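Local atomic coordinates of periplasmic beta-glucosidase (Pseudomonas aeruginosa, PDB entry 6R5V), a protein that probably hydrolyses terminal, non-reducing beta-D-glucosyl residues of beta-glucosides and releases beta-D-glucose, as a periplasmic member of glycosyl hydrolase family 3. Residues Leu119-Ser124 with Met172-His177; Ala218-Leu223 with Ile253-Ala258; His76-Ala81 with Trp398-Val403. The protein carries 1 engineered substitution. All coordinates share one frame; numbering follows the deposited sequence.

Contact 1. Residues Leu119-Ser124 with Met172-His177; sequences LDMSFS and MAAVKH. With XYP (beta-D-xylopyranose), chain C.
Three backbone hydrogen bonds tie D120 and S122 to M172 and A174. M172 N donates a hydrogen bond to D120 O at 2.8 Å with an N-H...O angle of 172°; S122 N bonds back to M172 O, and A174 N follows to S122 O at 2.9 Å. This alternation, with M121 facing M172 and S122 facing A173, is the register of two neighbouring parallel strands. Here they are 121-122 and 172-178 of the eight-stranded sheet, in the family 3 N-terminal TIM-barrel domain.

The apolar contacts lie on the face that carries M121 and M172. Their chains run side by side in the same direction and both bend about the CG-SD bond, swinging CE aside, which places M121 CE 3.6 Å from M172 SD. Beyond them, A174 CB sits in the plane of the F123 ring, at its edge, 3.9 Å from CD1. S122, on the other face, turns its OG to V80 O.

The polar contacts gather at the C-terminal end of the strand pair, where F123 is the centre of an inverse gamma turn. K176 is extended beyond CG, and its NZ reaches F123 O at 2.9 Å from a position tilted 35° out of the carbonyl plane. The same NZ bonds to xylose O4 at 2.9 Å and weakly to O3. H177 NE2 shares that O4 at 2.7 Å, while K176 CG lies over the face of the imidazole and D128 holds ND1.

A backbone carbonyl thus steadies the ammonium that binds the sugar, and the positive charge would probably polarise the O4 hydroxyl.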
loop_
_atom_site.group_PDB
_atom_site.type_symbol
_atom_site.label_atom_id
_atom_site.label_comp_id
_atom_site.label_asym_id
_atom_site.label_seq_id
_atom_site.Cartn_x
_atom_site.Cartn_y
_atom_site.Cartn_z
ATOM N N LEU A 119 15.912 36.493 -6.145
ATOM C CA LEU A 119 15.697 35.370 -5.205
ATOM C C LEU A 119 17.039 34.779 -4.758
ATOM O O LEU A 119 17.980 34.670 -5.578
ATOM C CB LEU A 119 14.828 34.327 -5.914
ATOM C CG LEU A 119 13.375 34.747 -6.056
ATOM C CD1 LEU A 119 12.650 33.886 -7.066
ATOM C CD2 LEU A 119 12.655 34.702 -4.704
ATOM N N ASP A 120 17.103 34.341 -3.509
ATOM C CA ASP A 120 18.314 33.743 -2.893
ATOM C C ASP A 120 18.190 32.224 -2.749
ATOM O O ASP A 120 19.205 31.578 -2.470
ATOM C CB ASP A 120 18.517 34.269 -1.484
ATOM C CG ASP A 120 18.572 35.781 -1.400
ATOM O OD1 ASP A 120 19.467 36.332 -2.023
ATOM O OD2 ASP A 120 17.682 36.393 -0.760
ATOM N N MET A 121 16.966 31.698 -2.745
ATOM C CA MET A 121 16.743 30.297 -2.323
ATOM C C MET A 121 15.580 29.701 -3.115
ATOM O O MET A 121 14.588 30.396 -3.410
ATOM C CB MET A 121 16.465 30.233 -0.822
ATOM C CG MET A 121 16.126 28.824 -0.311
ATOM S SD MET A 121 15.650 28.825 1.448
ATOM C CE MET A 121 17.224 29.136 2.217
ATOM N N SER A 122 15.722 28.432 -3.456
ATOM C CA SER A 122 14.588 27.639 -3.963
ATOM C C SER A 122 14.240 26.518 -3.000
ATOM O O SER A 122 15.172 25.822 -2.463
ATOM C CB SER A 122 14.849 27.033 -5.299
ATOM O OG SER A 122 13.661 26.345 -5.731
ATOM N N PHE A 123 12.946 26.261 -2.864
ATOM C CA PHE A 123 12.505 25.050 -2.136
ATOM C C PHE A 123 12.529 23.893 -3.132
ATOM O O PHE A 123 11.469 23.553 -3.678
ATOM C CB PHE A 123 11.134 25.224 -1.505
ATOM C CG PHE A 123 11.019 26.386 -0.553
ATOM C CD1 PHE A 123 11.944 26.574 0.455
ATOM C CD2 PHE A 123 9.991 27.298 -0.677
ATOM C CE1 PHE A 123 11.815 27.638 1.336
ATOM C CE2 PHE A 123 9.870 28.368 0.200
ATOM C CZ PHE A 123 10.788 28.531 1.198
ATOM N N SER A 124 13.725 23.410 -3.397
ATOM C CA SER A 124 14.061 22.391 -4.434
ATOM C C SER A 124 15.505 21.972 -4.183
ATOM O O SER A 124 16.243 22.720 -3.538
ATOM C CB SER A 124 13.777 22.965 -5.818
ATOM O OG SER A 124 14.357 22.241 -6.901
ATOM N N MET A 172 20.483 29.168 -2.978
ATOM C CA MET A 172 20.608 28.091 -1.992
ATOM C C MET A 172 19.534 27.037 -2.299
ATOM O O MET A 172 18.387 27.389 -2.654
ATOM C CB MET A 172 20.431 28.616 -0.558
ATOM C CG MET A 172 20.449 27.525 0.474
ATOM S SD MET A 172 20.646 28.168 2.179
ATOM C CE MET A 172 22.279 28.897 2.047
ATOM N N ALA A 173 19.918 25.781 -2.213
ATOM C CA ALA A 173 18.974 24.654 -2.332
ATOM C C ALA A 173 18.417 24.362 -0.921
ATOM O O ALA A 173 19.212 24.141 0.068
ATOM C CB ALA A 173 19.635 23.432 -2.886
ATOM N N ALA A 174 17.107 24.324 -0.833
ATOM C CA ALA A 174 16.385 23.791 0.335
ATOM C C ALA A 174 15.778 22.454 -0.103
ATOM O O ALA A 174 14.699 22.441 -0.684
ATOM C CB ALA A 174 15.388 24.780 0.877
ATOM N N VAL A 175 16.550 21.378 0.095
ATOM C CA VAL A 175 16.139 19.993 -0.301
ATOM C C VAL A 175 14.874 19.611 0.456
ATOM O O VAL A 175 14.746 19.956 1.638
ATOM C CB VAL A 175 17.257 18.957 -0.110
ATOM C CG1 VAL A 175 17.732 18.771 1.305
ATOM C CG2 VAL A 175 16.897 17.628 -0.734
ATOM N N LYS A 176 13.935 18.954 -0.233
ATOM C CA LYS A 176 12.634 18.583 0.381
ATOM C C LYS A 176 12.209 17.200 -0.123
ATOM O O LYS A 176 12.750 16.706 -1.094
ATOM C CB LYS A 176 11.625 19.687 0.041
ATOM C CG LYS A 176 11.195 19.735 -1.412
ATOM C CD LYS A 176 10.352 20.970 -1.721
ATOM C CE LYS A 176 9.780 20.969 -3.110
ATOM N NZ LYS A 176 8.950 22.176 -3.246
ATOM N N HIS A 177 11.251 16.557 0.515
ATOM C CA HIS A 177 10.617 16.899 1.777
ATOM C C HIS A 177 11.094 15.901 2.847
ATOM O O HIS A 177 10.845 14.699 2.722
ATOM C CB HIS A 177 9.103 16.805 1.661
ATOM C CG HIS A 177 8.504 17.649 0.585
ATOM N ND1 HIS A 177 8.398 17.208 -0.733
ATOM C CD2 HIS A 177 7.951 18.879 0.628
ATOM C CE1 HIS A 177 7.775 18.149 -1.448
ATOM N NE2 HIS A 177 7.487 19.167 -0.642
HETATM C C1 XYP C . 3.891 24.327 -0.140
HETATM C C2 XYP C . 5.362 24.790 -0.034
HETATM C C3 XYP C . 6.226 23.923 -0.968
HETATM C C4 XYP C . 6.069 22.473 -0.523
HETATM C C5 XYP C . 4.608 22.033 -0.476
HETATM O O2 XYP C . 5.408 26.211 -0.282
HETATM O O3 XYP C . 7.637 24.177 -0.979
HETATM O O4 XYP C . 6.779 21.655 -1.437
HETATM O O5 XYP C . 3.723 22.931 0.178
#

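Contact 2. Residues Ala218-Leu223 with Ile253-Ala258; sequences AVMVSL and ISNHGA. Engineered in segment 253-258: N255 (natural residue Asp). With XYP (beta-D-xylopyranose), chain C; XYP (beta-D-xylopyranose), chain B.
M220 leaves the strand beside I253, and its side chain runs from the sheet to the bound sugar. CB and CG pass along the I253 carbonyl, CG lying 3.9 Å from I253 O; with CG anti to the backbone N (chi1 179°) and CB-CG extended as well, the chain heads straight off the strand. M220 SD then stands 4.0 Å from N255 ND2. On its sugar side, M220 SD is 3.7 Å from XYP O3 of chain C, the xylose. A bend at chi3 (-82°) turns the terminal methyl back, so that CE is near the same O3 and meets I253 CG2 only loosely, while F123 also packs on this side chain.

Beneath it the backbones are joined as parallel strands: I253 N bonds to V219 O and V221 N to I253 O, both at 2.9 Å and nearly straight, with M220 and I253 as the bridge pair. Strands 218-221 and 251-253 are neighbours in the parallel sheet of the TIM-barrel domain, and the chain after I253 forms part of the sugar-binding end of the barrel. There a water accepts from N255 N and donates weakly to V221 O, continuing the connection past the last direct bond.

N255 is an engineered residue, aspartate in the natural protein. Its OD1 takes the H256 N-H in the carbonyl plane, on a lone pair, at 2.6 Å, which probably restrains the rotation of the amide; N255 also begins a type II turn closed by A258 N to N255 O. OD1 lies 3.3 Å from O5 of the chain C xylose, and ND2 approaches that sugar's C4 and C5. The L223 and N255 side chains cross at about a right angle, the CD2 branch of L223 touching N255 CB and A258 CB and its CD1 branch facing the amide group.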
loop_
_atom_site.group_PDB
_atom_site.type_symbol
_atom_site.label_atom_id
_atom_site.label_comp_id
_atom_site.label_asym_id
_atom_site.label_seq_id
_atom_site.Cartn_x
_atom_site.Cartn_y
_atom_site.Cartn_z
ATOM N N ALA A 218 19.937 24.238 3.018
ATOM C CA ALA A 218 18.700 24.128 3.811
ATOM C C ALA A 218 18.012 22.803 3.554
ATOM O O ALA A 218 18.254 22.141 2.528
ATOM C CB ALA A 218 17.771 25.297 3.536
ATOM N N VAL A 219 17.198 22.425 4.538
ATOM C CA VAL A 219 16.347 21.215 4.460
ATOM C C VAL A 219 14.920 21.616 4.830
ATOM O O VAL A 219 14.716 22.221 5.887
ATOM C CB VAL A 219 16.899 20.123 5.375
ATOM C CG1 VAL A 219 15.892 18.947 5.506
ATOM C CG2 VAL A 219 18.276 19.691 4.905
ATOM N N MET A 220 13.972 21.357 3.930
ATOM C CA MET A 220 12.548 21.559 4.232
ATOM C C MET A 220 11.928 20.282 4.804
ATOM O O MET A 220 12.004 19.186 4.199
ATOM C CB MET A 220 11.762 22.008 3.010
ATOM C CG MET A 220 10.311 22.187 3.348
ATOM S SD MET A 220 9.400 22.942 1.989
ATOM C CE MET A 220 9.839 24.649 2.323
ATOM N N VAL A 221 11.324 20.440 5.964
ATOM C CA VAL A 221 10.794 19.323 6.778
ATOM C C VAL A 221 9.411 18.957 6.239
ATOM O O VAL A 221 8.636 19.857 5.859
ATOM C CB VAL A 221 10.831 19.684 8.273
ATOM C CG1 VAL A 221 10.302 18.543 9.104
ATOM C CG2 VAL A 221 12.266 20.030 8.704
ATOM N N SER A 222 9.124 17.653 6.164
ATOM C CA SER A 222 7.851 17.151 5.594
ATOM C C SER A 222 6.651 17.250 6.560
ATOM O O SER A 222 6.803 17.489 7.764
ATOM C CB SER A 222 8.037 15.730 5.087
ATOM O OG SER A 222 8.174 14.858 6.203
ATOM N N LEU A 223 5.465 17.061 5.987
ATOM C CA LEU A 223 4.139 17.201 6.631
ATOM C C LEU A 223 3.657 15.894 7.273
ATOM O O LEU A 223 2.711 15.953 8.070
ATOM C CB LEU A 223 3.164 17.690 5.553
ATOM C CG LEU A 223 3.300 19.171 5.216
ATOM C CD1 LEU A 223 2.478 19.507 3.995
ATOM C CD2 LEU A 223 2.847 20.021 6.390
ATOM N N ILE A 253 13.826 24.220 7.753
ATOM C CA ILE A 253 12.647 25.086 7.517
ATOM C C ILE A 253 11.413 24.194 7.623
ATOM O O ILE A 253 11.369 23.132 6.968
ATOM C CB ILE A 253 12.725 25.758 6.146
ATOM C CG1 ILE A 253 14.033 26.506 5.944
ATOM C CG2 ILE A 253 11.500 26.627 5.895
ATOM C CD1 ILE A 253 14.188 27.109 4.533
ATOM N N SER A 254 10.410 24.642 8.359
ATOM C CA SER A 254 9.106 23.935 8.406
ATOM C C SER A 254 8.336 24.180 7.086
ATOM O O SER A 254 8.629 25.159 6.363
ATOM C CB SER A 254 8.330 24.386 9.616
ATOM O OG SER A 254 7.571 25.536 9.321
ATOM N N ASN A 255 7.345 23.342 6.793
ATOM C CA ASN A 255 6.363 23.598 5.711
ATOM C C ASN A 255 5.248 24.491 6.270
ATOM O O ASN A 255 5.203 24.764 7.510
ATOM C CB ASN A 255 5.864 22.279 5.116
ATOM C CG ASN A 255 5.384 22.433 3.691
ATOM O OD1 ASN A 255 4.671 23.373 3.358
ATOM N ND2 ASN A 255 5.800 21.535 2.825
ATOM N N HIS A 256 4.397 24.991 5.389
ATOM C CA HIS A 256 3.351 25.977 5.704
ATOM C C HIS A 256 2.392 25.414 6.768
ATOM O O HIS A 256 1.761 24.402 6.510
ATOM C CB HIS A 256 2.576 26.307 4.424
ATOM C CG HIS A 256 1.539 27.335 4.642
ATOM N ND1 HIS A 256 0.232 27.024 4.924
ATOM C CD2 HIS A 256 1.614 28.675 4.581
ATOM C CE1 HIS A 256 -0.460 28.141 5.067
ATOM N NE2 HIS A 256 0.376 29.168 4.846
ATOM N N GLY A 257 2.304 26.028 7.938
ATOM C CA GLY A 257 1.379 25.549 8.973
ATOM C C GLY A 257 1.812 24.246 9.650
ATOM O O GLY A 257 1.003 23.720 10.437
ATOM N N ALA A 258 3.005 23.704 9.353
ATOM C CA ALA A 258 3.412 22.372 9.853
ATOM C C ALA A 258 3.487 22.359 11.393
ATOM O O ALA A 258 3.186 21.310 12.010
ATOM C CB ALA A 258 4.707 21.945 9.228
HETATM C C1 XYP C . 3.891 24.327 -0.140
HETATM C C2 XYP C . 5.362 24.790 -0.034
HETATM C C3 XYP C . 6.226 23.923 -0.968
HETATM C C4 XYP C . 6.069 22.473 -0.523
HETATM C C5 XYP C . 4.608 22.033 -0.476
HETATM O O2 XYP C . 5.408 26.211 -0.282
HETATM O O3 XYP C . 7.637 24.177 -0.979
HETATM O O4 XYP C . 6.779 21.655 -1.437
HETATM O O5 XYP C . 3.723 22.931 0.178
HETATM O O1 XYP B . -2.315 26.150 0.640
HETATM C C1 XYP B . -0.931 26.063 0.999
HETATM C C2 XYP B . -0.603 24.606 1.270
HETATM C C3 XYP B . 0.884 24.500 1.673
HETATM C C4 XYP B . 1.714 25.105 0.525
HETATM C C5 XYP B . 1.328 26.561 0.298
HETATM O O2 XYP B . -1.549 24.243 2.290
HETATM O O3 XYP B . 1.377 23.181 2.017
HETATM O O4 XYP B . 3.108 25.075 0.802
HETATM O O5 XYP B . -0.074 26.601 -0.022
HETATM O O HOH W 1 7.560 20.867 8.216
#

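Contact 3. Residues His76-Ala81 with Trp398-Val403. With XYP (beta-D-xylopyranose), chain C.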
loop_
_atom_site.group_PDB
_atom_site.type_symbol
_atom_site.label_atom_id
_atom_site.label_comp_id
_atom_site.label_asym_id
_atom_site.label_seq_id
_atom_site.Cartn_x
_atom_site.Cartn_y
_atom_site.Cartn_z
ATOM N N HIS A 76 15.172 35.811 0.370
ATOM C CA HIS A 76 13.910 35.625 -0.372
ATOM C C HIS A 76 13.923 34.262 -1.043
ATOM O O HIS A 76 14.955 33.933 -1.693
ATOM C CB HIS A 76 13.690 36.728 -1.391
ATOM C CG HIS A 76 13.296 38.007 -0.754
ATOM N ND1 HIS A 76 14.213 38.850 -0.158
ATOM C CD2 HIS A 76 12.080 38.585 -0.606
ATOM C CE1 HIS A 76 13.568 39.892 0.352
ATOM N NE2 HIS A 76 12.266 39.773 0.056
ATOM N N ALA A 77 12.857 33.490 -0.811
ATOM C CA ALA A 77 12.747 32.122 -1.366
ATOM C C ALA A 77 11.526 31.982 -2.275
ATOM O O ALA A 77 10.577 32.777 -2.224
ATOM C CB ALA A 77 12.751 31.098 -0.253
ATOM N N TYR A 78 11.572 30.922 -3.069
ATOM C CA TYR A 78 10.462 30.560 -3.983
ATOM C C TYR A 78 10.579 29.086 -4.329
ATOM O O TYR A 78 11.561 28.484 -3.965
ATOM C CB TYR A 78 10.548 31.380 -5.242
ATOM C CG TYR A 78 9.314 31.425 -6.108
ATOM C CD1 TYR A 78 8.035 31.520 -5.593
ATOM C CD2 TYR A 78 9.476 31.504 -7.475
ATOM C CE1 TYR A 78 6.920 31.598 -6.415
ATOM C CE2 TYR A 78 8.389 31.652 -8.309
ATOM C CZ TYR A 78 7.111 31.694 -7.784
ATOM O OH TYR A 78 6.091 31.870 -8.668
ATOM N N ASP A 79 9.532 28.554 -4.944
ATOM C CA ASP A 79 9.442 27.134 -5.368
ATOM C C ASP A 79 9.869 27.099 -6.841
ATOM O O ASP A 79 8.995 27.078 -7.705
ATOM C CB ASP A 79 8.027 26.590 -5.131
ATOM C CG ASP A 79 7.657 26.259 -3.688
ATOM O OD1 ASP A 79 8.274 25.356 -3.111
ATOM O OD2 ASP A 79 6.722 26.857 -3.171
ATOM N N VAL A 80 11.153 27.154 -7.085
ATOM C CA VAL A 80 11.715 27.042 -8.436
ATOM C C VAL A 80 12.073 25.566 -8.554
ATOM O O VAL A 80 13.121 25.153 -8.045
ATOM C CB VAL A 80 12.895 28.001 -8.639
ATOM C CG1 VAL A 80 13.434 27.901 -10.034
ATOM C CG2 VAL A 80 12.494 29.438 -8.357
ATOM N N ALA A 81 11.100 24.792 -9.008
ATOM C CA ALA A 81 11.121 23.322 -8.968
ATOM C C ALA A 81 11.712 22.799 -10.272
ATOM O O ALA A 81 12.568 21.913 -10.227
ATOM C CB ALA A 81 9.712 22.837 -8.705
ATOM N N TRP A 398 3.635 23.212 -10.443
ATOM C CA TRP A 398 4.809 23.843 -9.788
ATOM C C TRP A 398 5.598 24.613 -10.866
ATOM O O TRP A 398 6.819 24.428 -10.982
ATOM C CB TRP A 398 5.621 22.788 -9.013
ATOM C CG TRP A 398 4.896 22.325 -7.775
ATOM C CD1 TRP A 398 4.337 21.100 -7.541
ATOM C CD2 TRP A 398 4.603 23.116 -6.605
ATOM N NE1 TRP A 398 3.731 21.075 -6.310
ATOM C CE2 TRP A 398 3.867 22.300 -5.717
ATOM C CE3 TRP A 398 4.906 24.426 -6.210
ATOM C CZ2 TRP A 398 3.423 22.753 -4.473
ATOM C CZ3 TRP A 398 4.467 24.873 -4.983
ATOM C CH2 TRP A 398 3.739 24.046 -4.128
ATOM N N SER A 399 4.875 25.407 -11.640
ATOM C CA SER A 399 5.426 26.171 -12.779
ATOM C C SER A 399 5.959 27.540 -12.326
ATOM O O SER A 399 6.324 28.312 -13.201
ATOM C CB SER A 399 4.366 26.312 -13.869
ATOM O OG SER A 399 3.244 27.003 -13.366
ATOM N N ALA A 400 6.113 27.792 -11.022
ATOM C CA ALA A 400 6.831 28.992 -10.525
ATOM C C ALA A 400 6.315 30.242 -11.258
ATOM O O ALA A 400 5.080 30.436 -11.259
ATOM C CB ALA A 400 8.312 28.762 -10.695
ATOM N N ALA A 401 7.195 31.069 -11.855
ATOM C CA ALA A 401 6.810 32.353 -12.488
ATOM C C ALA A 401 6.616 32.157 -13.998
ATOM O O ALA A 401 6.536 33.180 -14.736
ATOM C CB ALA A 401 7.854 33.410 -12.192
ATOM N N GLY A 402 6.445 30.905 -14.453
ATOM C CA GLY A 402 6.121 30.601 -15.857
ATOM C C GLY A 402 4.836 31.276 -16.282
ATOM O O GLY A 402 3.852 31.248 -15.540
ATOM N N VAL A 403 4.845 31.858 -17.469
ATOM C CA VAL A 403 3.705 32.608 -18.036
ATOM C C VAL A 403 3.098 31.688 -19.079
ATOM O O VAL A 403 3.746 31.430 -20.096
ATOM C CB VAL A 403 4.185 33.925 -18.671
ATOM C CG1 VAL A 403 3.019 34.702 -19.252
ATOM C CG2 VAL A 403 4.973 34.767 -17.675
HETATM C C1 XYP C . 3.891 24.327 -0.140
HETATM C C2 XYP C . 5.362 24.790 -0.034
HETATM C C3 XYP C . 6.226 23.923 -0.968
HETATM C C4 XYP C . 6.069 22.473 -0.523
HETATM C C5 XYP C . 4.608 22.033 -0.476
HETATM O O2 XYP C . 5.408 26.211 -0.282
HETATM O O3 XYP C . 7.637 24.177 -0.979
HETATM O O4 XYP C . 6.779 21.655 -1.437
HETATM O O5 XYP C . 3.723 22.931 0.178
HETATM O O HOH W 2 6.234 26.590 -8.371
HETATM O O HOH W 3 9.305 25.270 -11.442
#
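D79 and W398 cross at a slant, the carboxylate plane turned 61° from the indole plane; each residue was modelled in two conformers, and this geometry is that of one. D79 CB lies 3.9 Å from W398 CE3, and OD2 approaches CZ3 at 3.5 Å, so the six-membered end of the indole packs along the side of the aspartate. The carboxylate points onward to the xylose of chain C: O3 of the sugar donates to OD1 at 2.5 Å and O2 donates to OD2 at 3.2 Å. The indole reaches the same sugar through CH2, which lies 4.0 Å from xylose C1 and from C3. With CG anti to its carbonyl carbon (chi1 -71°), W398 sends the ring from the loop toward the sugar, while its CB remains against the methyl of A81.

Y78 meets the type II' turn S399-G402 that follows W398. Its ring comes obliquely to A400 CB, which is 3.7 Å from CE2, and the A401 N lies near the ring plane at the edge. The A400 methyl touches both the tyrosine ring and D79 O.

One water donates to D79 O and accepts from A400 N; another accepts from A81 N and donates to W398 O.

The contact brings the loop of the family 3 C-terminal domain against the chain leaving barrel strand 75-78. Direct contacts are van der Waals, with no clear direct hydrogen bond between the segments; water carries the backbone polarity across the domain boundary, and the D79 carboxylate is engaged by two sugar hydroxyls, with a weak, long ion pair to K176 on OD1.

How the contacts relate
Contacts 1 and 2 are buried parts of one parallel sheet, in which strands 172-178 and 218-221 are neighbours; A173 and V175 continue the backbone pairing to A218 and M220. Contact 3 is only partly buried and joins two family domains. Its segment 76-81 still belongs to the sheet, and strand 75-78 lies beside 121-122, where D120 OD2 meets H76 N. Chemistry follows place: direct backbone bonds dominate contact 1, contact 2 passes from such bonds to one water, and contact 3 relies on van der Waals contact and bridging waters. Contacts 2 and 3 do not touch, their centres about 17 Å apart, yet all three reach the chain C xylose.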